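Local coordinates for endonuclease V isoform X2 (Ciona intestinalis, PDB 6OZI), which probably cleaves nucleic acid strands at inosine, the product of adenosine deamination, in a metal-ion-dependent hydrolysis, with eukaryotic members of the family acting mainly on RNA, at residues E11-Q16 against S83-F88; E17-K22 against R124-A129; N118-I123 against K182-A187. The protein carries 1 engineered substitution. All blocks are in the same frame, centred on the assembly; numbering follows the deposited sequence.

Contact 1. Residues E11-Q16 against S83-F88. With nucleotides of chain C.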
loop_
_atom_site.group_PDB
_atom_site.type_symbol
_atom_site.label_atom_id
_atom_site.label_comp_id
_atom_site.label_asym_id
_atom_site.label_seq_id
_atom_site.Cartn_x
_atom_site.Cartn_y
_atom_site.Cartn_z
ATOM N N GLU A 11 15.360 2.302 -33.994
ATOM C CA GLU A 11 16.287 1.206 -33.716
ATOM C C GLU A 11 15.606 0.078 -32.946
ATOM O O GLU A 11 15.791 -1.107 -33.263
ATOM C CB GLU A 11 17.483 1.738 -32.928
ATOM C CG GLU A 11 18.567 0.721 -32.664
ATOM C CD GLU A 11 19.684 1.281 -31.799
ATOM O OE1 GLU A 11 20.233 2.359 -32.132
ATOM O OE2 GLU A 11 19.996 0.652 -30.764
ATOM N N TRP A 12 14.818 0.431 -31.927
ATOM C CA TRP A 12 14.106 -0.570 -31.138
ATOM C C TRP A 12 13.129 -1.358 -32.004
ATOM O O TRP A 12 13.050 -2.592 -31.911
ATOM C CB TRP A 12 13.375 0.119 -29.984
ATOM C CG TRP A 12 14.264 0.507 -28.838
ATOM C CD1 TRP A 12 15.518 0.042 -28.582
ATOM C CD2 TRP A 12 13.969 1.455 -27.807
ATOM N NE1 TRP A 12 16.013 0.617 -27.439
ATOM C CE2 TRP A 12 15.084 1.493 -26.944
ATOM C CE3 TRP A 12 12.862 2.261 -27.517
ATOM C CZ2 TRP A 12 15.131 2.311 -25.816
ATOM C CZ3 TRP A 12 12.909 3.072 -26.400
ATOM C CH2 TRP A 12 14.039 3.095 -25.564
ATOM N N ASN A 13 12.372 -0.657 -32.851
ATOM C CA ASN A 13 11.473 -1.328 -33.785
ATOM C C ASN A 13 12.233 -2.301 -34.674
ATOM O O ASN A 13 11.771 -3.422 -34.921
ATOM C CB ASN A 13 10.733 -0.294 -34.632
ATOM C CG ASN A 13 9.714 0.503 -33.825
ATOM O OD1 ASN A 13 9.378 0.144 -32.690
ATOM N ND2 ASN A 13 9.220 1.589 -34.407
ATOM N N SER A 14 13.410 -1.893 -35.158
ATOM C CA SER A 14 14.184 -2.764 -36.035
ATOM C C SER A 14 14.638 -4.027 -35.307
ATOM O O SER A 14 14.466 -5.148 -35.812
ATOM C CB SER A 14 15.376 -1.998 -36.602
ATOM O OG SER A 14 16.281 -2.888 -37.219
ATOM N N LYS A 15 15.226 -3.868 -34.114
ATOM C CA LYS A 15 15.650 -5.033 -33.340
ATOM C C LYS A 15 14.479 -5.972 -33.079
ATOM O O LYS A 15 14.613 -7.200 -33.180
ATOM C CB LYS A 15 16.268 -4.599 -32.012
ATOM C CG LYS A 15 17.611 -3.892 -32.107
ATOM C CD LYS A 15 17.719 -2.860 -30.975
ATOM C CE LYS A 15 19.150 -2.595 -30.529
ATOM N NZ LYS A 15 19.171 -1.594 -29.419
ATOM N N GLN A 16 13.318 -5.408 -32.748
ATOM C CA GLN A 16 12.150 -6.244 -32.504
ATOM C C GLN A 16 11.745 -7.003 -33.764
ATOM O O GLN A 16 11.443 -8.202 -33.707
ATOM C CB GLN A 16 11.004 -5.381 -31.982
ATOM C CG GLN A 16 11.220 -4.910 -30.557
ATOM C CD GLN A 16 10.120 -4.002 -30.044
ATOM O OE1 GLN A 16 9.333 -3.458 -30.819
ATOM N NE2 GLN A 16 10.071 -3.819 -28.726
ATOM N N SER A 83 5.591 1.981 -23.234
ATOM C CA SER A 83 4.855 0.788 -23.633
ATOM C C SER A 83 5.304 0.345 -25.020
ATOM O O SER A 83 5.575 1.172 -25.896
ATOM C CB SER A 83 3.344 1.034 -23.608
ATOM O OG SER A 83 2.973 2.044 -24.523
ATOM N N SER A 84 5.396 -0.971 -25.201
ATOM C CA SER A 84 5.926 -1.695 -26.354
ATOM C C SER A 84 7.453 -1.763 -26.339
ATOM O O SER A 84 8.024 -2.431 -27.217
ATOM C CB SER A 84 5.470 -1.115 -27.705
ATOM O OG SER A 84 4.071 -1.251 -27.860
ATOM N N TYR A 85 8.134 -1.157 -25.353
ATOM C CA TYR A 85 9.595 -1.134 -25.302
ATOM C C TYR A 85 10.133 -1.475 -23.912
ATOM O O TYR A 85 11.249 -1.078 -23.563
ATOM C CB TYR A 85 10.125 0.226 -25.761
ATOM C CG TYR A 85 9.630 0.598 -27.136
ATOM C CD1 TYR A 85 10.251 0.105 -28.273
ATOM C CD2 TYR A 85 8.520 1.424 -27.298
ATOM C CE1 TYR A 85 9.785 0.431 -29.537
ATOM C CE2 TYR A 85 8.047 1.756 -28.562
ATOM C CZ TYR A 85 8.678 1.254 -29.672
ATOM O OH TYR A 85 8.222 1.576 -30.927
ATOM N N LEU A 86 9.359 -2.226 -23.122
ATOM C CA LEU A 86 9.773 -2.603 -21.771
ATOM C C LEU A 86 11.069 -3.411 -21.786
ATOM O O LEU A 86 11.891 -3.318 -20.850
ATOM C CB LEU A 86 8.642 -3.402 -21.108
ATOM C CG LEU A 86 8.844 -3.997 -19.716
ATOM C CD1 LEU A 86 9.129 -2.891 -18.699
ATOM C CD2 LEU A 86 7.631 -4.819 -19.295
ATOM N N ALA A 87 11.258 -4.207 -22.844
ATOM C CA ALA A 87 12.400 -5.109 -22.922
ATOM C C ALA A 87 13.708 -4.344 -22.827
ATOM O O ALA A 87 14.622 -4.749 -22.107
ATOM C CB ALA A 87 12.341 -5.914 -24.217
ATOM N N PHE A 88 13.824 -3.238 -23.558
ATOM C CA PHE A 88 15.078 -2.497 -23.540
ATOM C C PHE A 88 15.334 -1.869 -22.181
ATOM O O PHE A 88 16.487 -1.574 -21.852
ATOM C CB PHE A 88 15.064 -1.459 -24.663
ATOM C CG PHE A 88 14.807 -2.065 -26.020
ATOM C CD1 PHE A 88 15.836 -2.670 -26.725
ATOM C CD2 PHE A 88 13.535 -2.069 -26.570
ATOM C CE1 PHE A 88 15.609 -3.245 -27.961
ATOM C CE2 PHE A 88 13.300 -2.649 -27.808
ATOM C CZ PHE A 88 14.340 -3.234 -28.501
ATOM P P DI C 5 0.219 0.029 -20.684
ATOM O OP1 DI C 5 -0.995 0.321 -19.845
ATOM O OP2 DI C 5 1.354 0.976 -20.384
ATOM O "O5'" DI C 5 0.666 -1.551 -20.536
ATOM C "C5'" DI C 5 -0.293 -2.539 -20.258
ATOM C "C4'" DI C 5 0.405 -3.811 -19.807
ATOM O "O4'" DI C 5 1.310 -4.342 -21.041
ATOM C "C3'" DI C 5 1.210 -3.604 -18.782
ATOM O "O3'" DI C 5 1.185 -4.753 -17.820
ATOM C "C2'" DI C 5 2.640 -3.498 -19.367
ATOM C "C1'" DI C 5 2.565 -4.348 -20.652
ATOM N N9 DI C 5 3.439 -3.736 -21.665
ATOM C C8 DI C 5 3.575 -2.543 -22.265
ATOM N N7 DI C 5 4.623 -2.647 -23.111
ATOM C C5 DI C 5 5.113 -3.873 -23.025
ATOM C C6 DI C 5 6.279 -4.561 -23.732
ATOM O O6 DI C 5 6.943 -3.982 -24.521
ATOM N N1 DI C 5 6.581 -5.916 -23.426
ATOM C C2 DI C 5 5.798 -6.631 -22.462
ATOM N N3 DI C 5 4.694 -5.969 -21.789
ATOM C C4 DI C 5 4.378 -4.556 -22.113
#
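Trp12 lies flat on Phe88: the five-membered ring of the indole and the phenyl ring stack face to face, centroids 3.6 Å apart and planes 15° from parallel. Trp12 CD1 sits over the centre of the phenyl ring, and the two side chains run antiparallel across the stack. The six-membered half of the indole reaches Tyr85 instead, where Trp12 CE3 approaches Tyr85 CD1 at 3.5 Å with the rings inclined at 33°. Lys15 adds its CD to the phenyl ring at CE1, while its amine pairs with Glu11 one helical turn back.

Two hydrogen bonds accompany the aromatic cluster. Tyr85 OH donates to Asn13 OD1 in a short bond of 2.5 Å, in the carbonyl plane and on a lone pair of the amide oxygen. Gln16, its chain extended beyond CG, carries NE2 to Ser84 O at 2.9 Å, in a bond that is nearly straight at the hydrogen (165°). The other end of that amide, OE1, accepts from Arg124, so both ends of Gln16 are engaged; Ser84 O also accepts from His122.

The loop 83-88 presents backbone N-H groups to the deoxyinosine of the bound DNA, chain C: Ser84 N donates to its N7 at 2.8 Å, and Leu86 N to its O6 at 3.3 Å. Leading into helix 86-104 and backed by helix 6-19, this loop borders the base, consistent with a base-binding pocket of endonuclease V, an RNase H-clan enzyme.

Contact 2. Residues E17-K22 against R124-A129. With nucleotides of chain C.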
loop_
_atom_site.group_PDB
_atom_site.type_symbol
_atom_site.label_atom_id
_atom_site.label_comp_id
_atom_site.label_asym_id
_atom_site.label_seq_id
_atom_site.Cartn_x
_atom_site.Cartn_y
_atom_site.Cartn_z
ATOM N N GLU A 17 11.792 -6.339 -34.921
ATOM C CA GLU A 17 11.432 -7.017 -36.164
ATOM C C GLU A 17 12.383 -8.167 -36.467
ATOM O O GLU A 17 11.956 -9.211 -36.971
ATOM C CB GLU A 17 11.402 -6.031 -37.335
ATOM C CG GLU A 17 10.245 -5.043 -37.314
ATOM C CD GLU A 17 8.886 -5.696 -37.573
ATOM O OE1 GLU A 17 8.837 -6.882 -37.969
ATOM O OE2 GLU A 17 7.862 -5.004 -37.391
ATOM N N GLU A 18 13.674 -8.006 -36.175
ATOM C CA GLU A 18 14.564 -9.129 -36.457
ATOM C C GLU A 18 14.443 -10.248 -35.421
ATOM O O GLU A 18 14.692 -11.415 -35.752
ATOM C CB GLU A 18 16.014 -8.652 -36.613
ATOM C CG GLU A 18 16.767 -8.270 -35.366
ATOM C CD GLU A 18 18.219 -7.929 -35.695
ATOM O OE1 GLU A 18 18.571 -7.953 -36.899
ATOM O OE2 GLU A 18 19.008 -7.645 -34.765
ATOM N N LEU A 19 14.066 -9.930 -34.175
ATOM C CA LEU A 19 13.936 -10.966 -33.150
ATOM C C LEU A 19 12.635 -11.758 -33.243
ATOM O O LEU A 19 12.611 -12.932 -32.855
ATOM C CB LEU A 19 14.018 -10.359 -31.747
ATOM C CG LEU A 19 15.365 -10.137 -31.081
ATOM C CD1 LEU A 19 15.150 -9.574 -29.685
ATOM C CD2 LEU A 19 16.115 -11.457 -31.005
ATOM N N ARG A 20 11.553 -11.150 -33.740
ATOM C CA ARG A 20 10.228 -11.743 -33.556
ATOM C C ARG A 20 10.132 -13.165 -34.109
ATOM O O ARG A 20 9.428 -13.997 -33.530
ATOM C CB ARG A 20 9.153 -10.841 -34.177
ATOM C CG ARG A 20 9.316 -10.587 -35.664
ATOM C CD ARG A 20 8.342 -9.528 -36.179
ATOM N NE ARG A 20 6.957 -9.965 -36.087
ATOM C CZ ARG A 20 5.910 -9.193 -36.359
ATOM N NH1 ARG A 20 6.090 -7.937 -36.743
ATOM N NH2 ARG A 20 4.683 -9.683 -36.245
ATOM N N ASP A 21 10.840 -13.485 -35.194
ATOM C CA ASP A 21 10.713 -14.832 -35.747
ATOM C C ASP A 21 11.492 -15.875 -34.957
ATOM O O ASP A 21 11.351 -17.071 -35.238
ATOM C CB ASP A 21 11.148 -14.875 -37.222
ATOM C CG ASP A 21 12.660 -14.914 -37.397
ATOM O OD1 ASP A 21 13.385 -14.294 -36.586
ATOM O OD2 ASP A 21 13.131 -15.557 -38.362
ATOM N N LYS A 22 12.298 -15.458 -33.982
ATOM C CA LYS A 22 13.020 -16.392 -33.135
ATOM C C LYS A 22 12.200 -16.844 -31.936
ATOM O O LYS A 22 12.598 -17.791 -31.248
ATOM C CB LYS A 22 14.329 -15.759 -32.644
ATOM C CG LYS A 22 15.238 -15.265 -33.765
ATOM C CD LYS A 22 15.556 -16.370 -34.749
ATOM C CE LYS A 22 16.463 -15.862 -35.860
ATOM N NZ LYS A 22 15.902 -14.647 -36.516
ATOM N N ARG A 124 4.427 -5.840 -32.308
ATOM C CA ARG A 124 5.323 -6.533 -33.223
ATOM C C ARG A 124 5.636 -7.951 -32.746
ATOM O O ARG A 124 6.655 -8.525 -33.140
ATOM C CB ARG A 124 6.604 -5.722 -33.434
ATOM C CG ARG A 124 6.432 -4.498 -34.355
ATOM C CD ARG A 124 7.616 -3.523 -34.259
ATOM N NE ARG A 124 7.777 -2.969 -32.913
ATOM C CZ ARG A 124 7.158 -1.880 -32.457
ATOM N NH1 ARG A 124 6.316 -1.203 -33.231
ATOM N NH2 ARG A 124 7.379 -1.471 -31.214
ATOM N N ARG A 125 4.767 -8.523 -31.908
ATOM C CA ARG A 125 4.865 -9.917 -31.464
ATOM C C ARG A 125 6.197 -10.207 -30.776
ATOM O O ARG A 125 6.762 -11.293 -30.910
ATOM C CB ARG A 125 4.641 -10.878 -32.632
ATOM C CG ARG A 125 3.323 -10.669 -33.360
ATOM C CD ARG A 125 2.121 -10.804 -32.420
ATOM N NE ARG A 125 0.878 -10.869 -33.182
ATOM C CZ ARG A 125 0.118 -9.814 -33.469
ATOM N NH1 ARG A 125 0.460 -8.600 -33.042
ATOM N NH2 ARG A 125 -0.988 -9.975 -34.187
ATOM N N CYS A 126 6.678 -9.250 -29.993
ATOM C CA CYS A 126 7.976 -9.347 -29.347
ATOM C C CYS A 126 7.962 -8.548 -28.043
ATOM O O CYS A 126 8.755 -7.626 -27.840
ATOM C CB CYS A 126 9.067 -8.855 -30.297
ATOM S SG CYS A 126 10.773 -9.075 -29.716
ATOM N N GLY A 127 7.046 -8.890 -27.135
ATOM C CA GLY A 127 7.019 -8.248 -25.837
ATOM C C GLY A 127 8.203 -8.675 -24.983
ATOM O O GLY A 127 8.950 -9.599 -25.316
ATOM N N ALA A 128 8.352 -7.995 -23.838
ATOM C CA ALA A 128 9.550 -8.156 -23.013
ATOM C C ALA A 128 9.749 -9.599 -22.566
ATOM O O ALA A 128 10.884 -10.084 -22.527
ATOM C CB ALA A 128 9.492 -7.223 -21.800
ATOM N N ALA A 129 8.666 -10.309 -22.240
ATOM C CA ALA A 129 8.811 -11.691 -21.788
ATOM C C ALA A 129 9.447 -12.552 -22.877
ATOM O O ALA A 129 10.367 -13.343 -22.618
ATOM C CB ALA A 129 7.455 -12.255 -21.372
ATOM P P DI C 5 0.219 0.029 -20.684
ATOM O OP1 DI C 5 -0.995 0.321 -19.845
ATOM O OP2 DI C 5 1.354 0.976 -20.384
ATOM O "O5'" DI C 5 0.666 -1.551 -20.536
ATOM C "C5'" DI C 5 -0.293 -2.539 -20.258
ATOM C "C4'" DI C 5 0.405 -3.811 -19.807
ATOM O "O4'" DI C 5 1.310 -4.342 -21.041
ATOM C "C3'" DI C 5 1.210 -3.604 -18.782
ATOM O "O3'" DI C 5 1.185 -4.753 -17.820
ATOM C "C2'" DI C 5 2.640 -3.498 -19.367
ATOM C "C1'" DI C 5 2.565 -4.348 -20.652
ATOM N N9 DI C 5 3.439 -3.736 -21.665
ATOM C C8 DI C 5 3.575 -2.543 -22.265
ATOM N N7 DI C 5 4.623 -2.647 -23.111
ATOM C C5 DI C 5 5.113 -3.873 -23.025
ATOM C C6 DI C 5 6.279 -4.561 -23.732
ATOM O O6 DI C 5 6.943 -3.982 -24.521
ATOM N N1 DI C 5 6.581 -5.916 -23.426
ATOM C C2 DI C 5 5.798 -6.631 -22.462
ATOM N N3 DI C 5 4.694 -5.969 -21.789
ATOM C C4 DI C 5 4.378 -4.556 -22.113
HETATM O O HOH W 1 6.857 -13.581 -32.616
#
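Arg20 and Cys126 bring the two backbones to 5.3 Å between their CA atoms, where residues 17-22, at the C-terminal part of helix 6-19, pass the loop leading into helix 128-136. A water bridges the chains here, donating to Arg20 O and to Arg125 O.

The side chain of Arg20 makes the broadest approach. Its guanidinium lies flat against the loop, with Arg124 O 3.2 Å above the plane and over its centre. The geometry is too poor for a hydrogen bond from NE; the carbonyl oxygen lies over the cation's face, an approach that is probably favourable electrostatically. A bend at chi3 (-65°) sets NE beside Arg124 O, and Arg20 NH2 extends to Arg125 CG at 3.3 Å. Arg20 NH1 also pairs with Glu17 OE1 in a salt bridge of 3.2 Å, met on the syn side but tilted from the carboxylate plane.

The other carboxylate oxygen, Glu17 OE2, rests on the aliphatic part of Arg124, 3.4 Å from CG. The charged end of Arg124 goes to Gln16 instead, and that of Arg125 forms salt bridges with Asp153 and Glu184.

Past Cys126 the loop reaches Gly127, the N-cap of helix 128-136, and Ala128 N comes within 2.8 Å of N1 of the deoxyinosine of the bound DNA, chain C. Leu19 packs on His131, Val134 and Leu135 of that helix, while Ala128 faces helix 86-104.

Contact 3. Residues N118-I123 against K182-A187. With nucleotides of chain C.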
loop_
_atom_site.group_PDB
_atom_site.type_symbol
_atom_site.label_atom_id
_atom_site.label_comp_id
_atom_site.label_asym_id
_atom_site.label_seq_id
_atom_site.Cartn_x
_atom_site.Cartn_y
_atom_site.Cartn_z
ATOM N N ASN A 118 3.780 -8.661 -21.243
ATOM C CA ASN A 118 3.359 -9.517 -22.338
ATOM C C ASN A 118 4.538 -10.220 -22.994
ATOM O O ASN A 118 5.689 -9.781 -22.907
ATOM C CB ASN A 118 2.609 -8.688 -23.378
ATOM C CG ASN A 118 1.473 -7.911 -22.771
ATOM O OD1 ASN A 118 0.693 -8.461 -21.997
ATOM N ND2 ASN A 118 1.383 -6.622 -23.095
ATOM N N GLY A 119 4.225 -11.323 -23.667
ATOM C CA GLY A 119 5.176 -11.975 -24.542
ATOM C C GLY A 119 4.778 -11.783 -25.991
ATOM O O GLY A 119 5.052 -10.733 -26.579
ATOM N N PHE A 120 4.109 -12.783 -26.569
ATOM C CA PHE A 120 3.623 -12.677 -27.946
ATOM C C PHE A 120 2.606 -11.548 -28.096
ATOM O O PHE A 120 2.471 -10.971 -29.182
ATOM C CB PHE A 120 3.019 -14.025 -28.356
ATOM C CG PHE A 120 2.576 -14.114 -29.799
ATOM C CD1 PHE A 120 3.492 -14.052 -30.842
ATOM C CD2 PHE A 120 1.244 -14.332 -30.107
ATOM C CE1 PHE A 120 3.076 -14.168 -32.168
ATOM C CE2 PHE A 120 0.821 -14.449 -31.428
ATOM C CZ PHE A 120 1.739 -14.360 -32.457
ATOM N N PHE A 121 1.906 -11.204 -27.013
ATOM C CA PHE A 121 0.825 -10.214 -27.015
ATOM C C PHE A 121 1.409 -8.807 -27.124
ATOM O O PHE A 121 1.467 -8.041 -26.158
ATOM C CB PHE A 121 -0.009 -10.393 -25.749
ATOM C CG PHE A 121 -1.226 -9.527 -25.678
ATOM C CD1 PHE A 121 -1.683 -8.836 -26.786
ATOM C CD2 PHE A 121 -1.927 -9.418 -24.491
ATOM C CE1 PHE A 121 -2.820 -8.043 -26.707
ATOM C CE2 PHE A 121 -3.064 -8.631 -24.399
ATOM C CZ PHE A 121 -3.513 -7.943 -25.508
ATOM N N HIS A 122 1.774 -8.434 -28.352
ATOM C CA HIS A 122 2.589 -7.248 -28.572
ATOM C C HIS A 122 2.421 -6.805 -30.016
ATOM O O HIS A 122 2.198 -7.633 -30.904
ATOM C CB HIS A 122 4.051 -7.561 -28.250
ATOM C CG HIS A 122 4.985 -6.403 -28.398
ATOM N ND1 HIS A 122 5.639 -6.119 -29.578
ATOM C CD2 HIS A 122 5.430 -5.497 -27.496
ATOM C CE1 HIS A 122 6.418 -5.066 -29.406
ATOM N NE2 HIS A 122 6.311 -4.670 -28.151
ATOM N N ILE A 123 2.530 -5.490 -30.245
ATOM C CA ILE A 123 2.275 -4.932 -31.575
ATOM C C ILE A 123 3.159 -5.587 -32.634
ATOM O O ILE A 123 2.712 -5.856 -33.757
ATOM C CB ILE A 123 2.443 -3.401 -31.567
ATOM C CG1 ILE A 123 2.217 -2.857 -32.981
ATOM C CG2 ILE A 123 3.806 -3.001 -30.994
ATOM C CD1 ILE A 123 2.150 -1.350 -33.065
ATOM N N LYS A 182 -4.696 -10.351 -37.902
ATOM C CA LYS A 182 -3.940 -11.552 -38.202
ATOM C C LYS A 182 -4.712 -12.841 -37.953
ATOM O O LYS A 182 -4.191 -13.916 -38.268
ATOM C CB LYS A 182 -2.635 -11.569 -37.392
ATOM C CG LYS A 182 -1.726 -10.400 -37.710
ATOM C CD LYS A 182 -1.514 -10.261 -39.223
ATOM C CE LYS A 182 -0.398 -9.273 -39.548
ATOM N NZ LYS A 182 -0.183 -9.143 -41.021
ATOM N N ASN A 183 -5.922 -12.767 -37.388
ATOM C CA ASN A 183 -6.768 -13.943 -37.160
ATOM C C ASN A 183 -6.021 -14.986 -36.329
ATOM O O ASN A 183 -5.904 -16.152 -36.713
ATOM C CB ASN A 183 -7.256 -14.538 -38.487
ATOM C CG ASN A 183 -8.385 -15.542 -38.303
ATOM O OD1 ASN A 183 -9.359 -15.269 -37.601
ATOM N ND2 ASN A 183 -8.257 -16.709 -38.931
ATOM N N GLU A 184 -5.492 -14.550 -35.188
ATOM C CA GLU A 184 -4.733 -15.438 -34.319
ATOM C C GLU A 184 -4.955 -15.036 -32.868
ATOM O O GLU A 184 -5.280 -13.884 -32.564
ATOM C CB GLU A 184 -3.228 -15.409 -34.652
ATOM C CG GLU A 184 -2.582 -14.037 -34.464
ATOM C CD GLU A 184 -1.097 -13.989 -34.825
ATOM O OE1 GLU A 184 -0.483 -15.063 -35.027
ATOM O OE2 GLU A 184 -0.542 -12.862 -34.913
ATOM N N VAL A 185 -4.757 -16.001 -31.973
ATOM C CA VAL A 185 -4.837 -15.742 -30.540
ATOM C C VAL A 185 -3.518 -15.142 -30.073
ATOM O O VAL A 185 -2.435 -15.664 -30.370
ATOM C CB VAL A 185 -5.172 -17.025 -29.764
ATOM C CG1 VAL A 185 -5.160 -16.746 -28.259
ATOM C CG2 VAL A 185 -6.538 -17.565 -30.196
ATOM N N LEU A 186 -3.608 -14.024 -29.365
ATOM C CA LEU A 186 -2.447 -13.337 -28.824
ATOM C C LEU A 186 -2.171 -13.691 -27.373
ATOM O O LEU A 186 -1.004 -13.710 -26.959
ATOM C CB LEU A 186 -2.640 -11.823 -28.945
ATOM C CG LEU A 186 -2.872 -11.251 -30.350
ATOM C CD1 LEU A 186 -3.002 -9.736 -30.300
ATOM C CD2 LEU A 186 -1.766 -11.657 -31.316
ATOM N N ALA A 187 -3.220 -13.938 -26.592
ATOM C CA ALA A 187 -3.098 -14.120 -25.155
ATOM C C ALA A 187 -4.374 -14.760 -24.633
ATOM O O ALA A 187 -5.327 -15.010 -25.376
ATOM C CB ALA A 187 -2.832 -12.790 -24.447
ATOM P P DI C 5 0.219 0.029 -20.684
ATOM O OP1 DI C 5 -0.995 0.321 -19.845
ATOM O OP2 DI C 5 1.354 0.976 -20.384
ATOM O "O5'" DI C 5 0.666 -1.551 -20.536
ATOM C "C5'" DI C 5 -0.293 -2.539 -20.258
ATOM C "C4'" DI C 5 0.405 -3.811 -19.807
ATOM O "O4'" DI C 5 1.310 -4.342 -21.041
ATOM C "C3'" DI C 5 1.210 -3.604 -18.782
ATOM O "O3'" DI C 5 1.185 -4.753 -17.820
ATOM C "C2'" DI C 5 2.640 -3.498 -19.367
ATOM C "C1'" DI C 5 2.565 -4.348 -20.652
ATOM N N9 DI C 5 3.439 -3.736 -21.665
ATOM C C8 DI C 5 3.575 -2.543 -22.265
ATOM N N7 DI C 5 4.623 -2.647 -23.111
ATOM C C5 DI C 5 5.113 -3.873 -23.025
ATOM C C6 DI C 5 6.279 -4.561 -23.732
ATOM O O6 DI C 5 6.943 -3.982 -24.521
ATOM N N1 DI C 5 6.581 -5.916 -23.426
ATOM C C2 DI C 5 5.798 -6.631 -22.462
ATOM N N3 DI C 5 4.694 -5.969 -21.789
ATOM C C4 DI C 5 4.378 -4.556 -22.113
#
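Glu184, the first strand residue of 182-187 to touch the loop 118-123, sets its carboxylate at the rim of the Phe120 ring. OE1 lies in the ring plane, 3.5 Å from Phe120 CZ, and the carboxylate stands almost upright to the ring, the two planes 83° apart. This is the favourable side of an aromatic ring for an anion, since the rim hydrogens carry partial positive charge. With chi1 at 62°, CG of Glu184 lies between the backbone N and the carbonyl carbon, and the chain runs extended beyond it. The other oxygen, OE2, forms a salt bridge with Arg125, whose cation also makes a cation-pi contact with Phe120.

Val185 turns its side chain away toward strand 174-179 and contributes its backbone: Val185 O is 3.6 Å from Phe120 CE2, again near the ring plane.

Leu186 touches both phenylalanines, with different branches. Its CD2 meets Phe120 CE2 at 3.8 Å, while its CB and CD1 meet the other ring around Phe121 CD1, and its side chain crosses both at about a right angle. Phe121 is the centre of an inverse gamma turn. Earlier in the same loop, Asn118 N lies 2.9 Å from N3 of the deoxyinosine of the bound DNA, chain C.

Ala187 closes the sequence with its methyl 3.5 Å from Phe121 CD2. Leu186 and Ala187 together face Ile177 in a classic beta bulge of the sheet.

The chemistry is thus mostly apolar: loop and strand meet through an interface of apolar packing plus oxygen-to-ring-edge contacts from a carboxylate and a carbonyl, in which Arg125 probably offsets the negative charge of Glu184.

How the contacts relate
Contacts 1 and 2 share helix 6-19, their centres about 9 Å apart, and their segments alternate along the chain; contact 2 likewise crosses contact 3, about 11 Å away, whereas contacts 1 and 3 follow in series with about 16 Å between centres. The continuous run 118-129, between strand 112-116 and helix 128-136, supplies contact 3 and then contact 2, and so joins the N-terminal helix to strand 184-190 of the mixed sheet. Gly127 N meets Gly119 O at 2.8 Å within this run. Segments from all three contacts border one deoxyinosine of chain C, consistent with a base pocket assembled from separate parts of an RNase H-like fold.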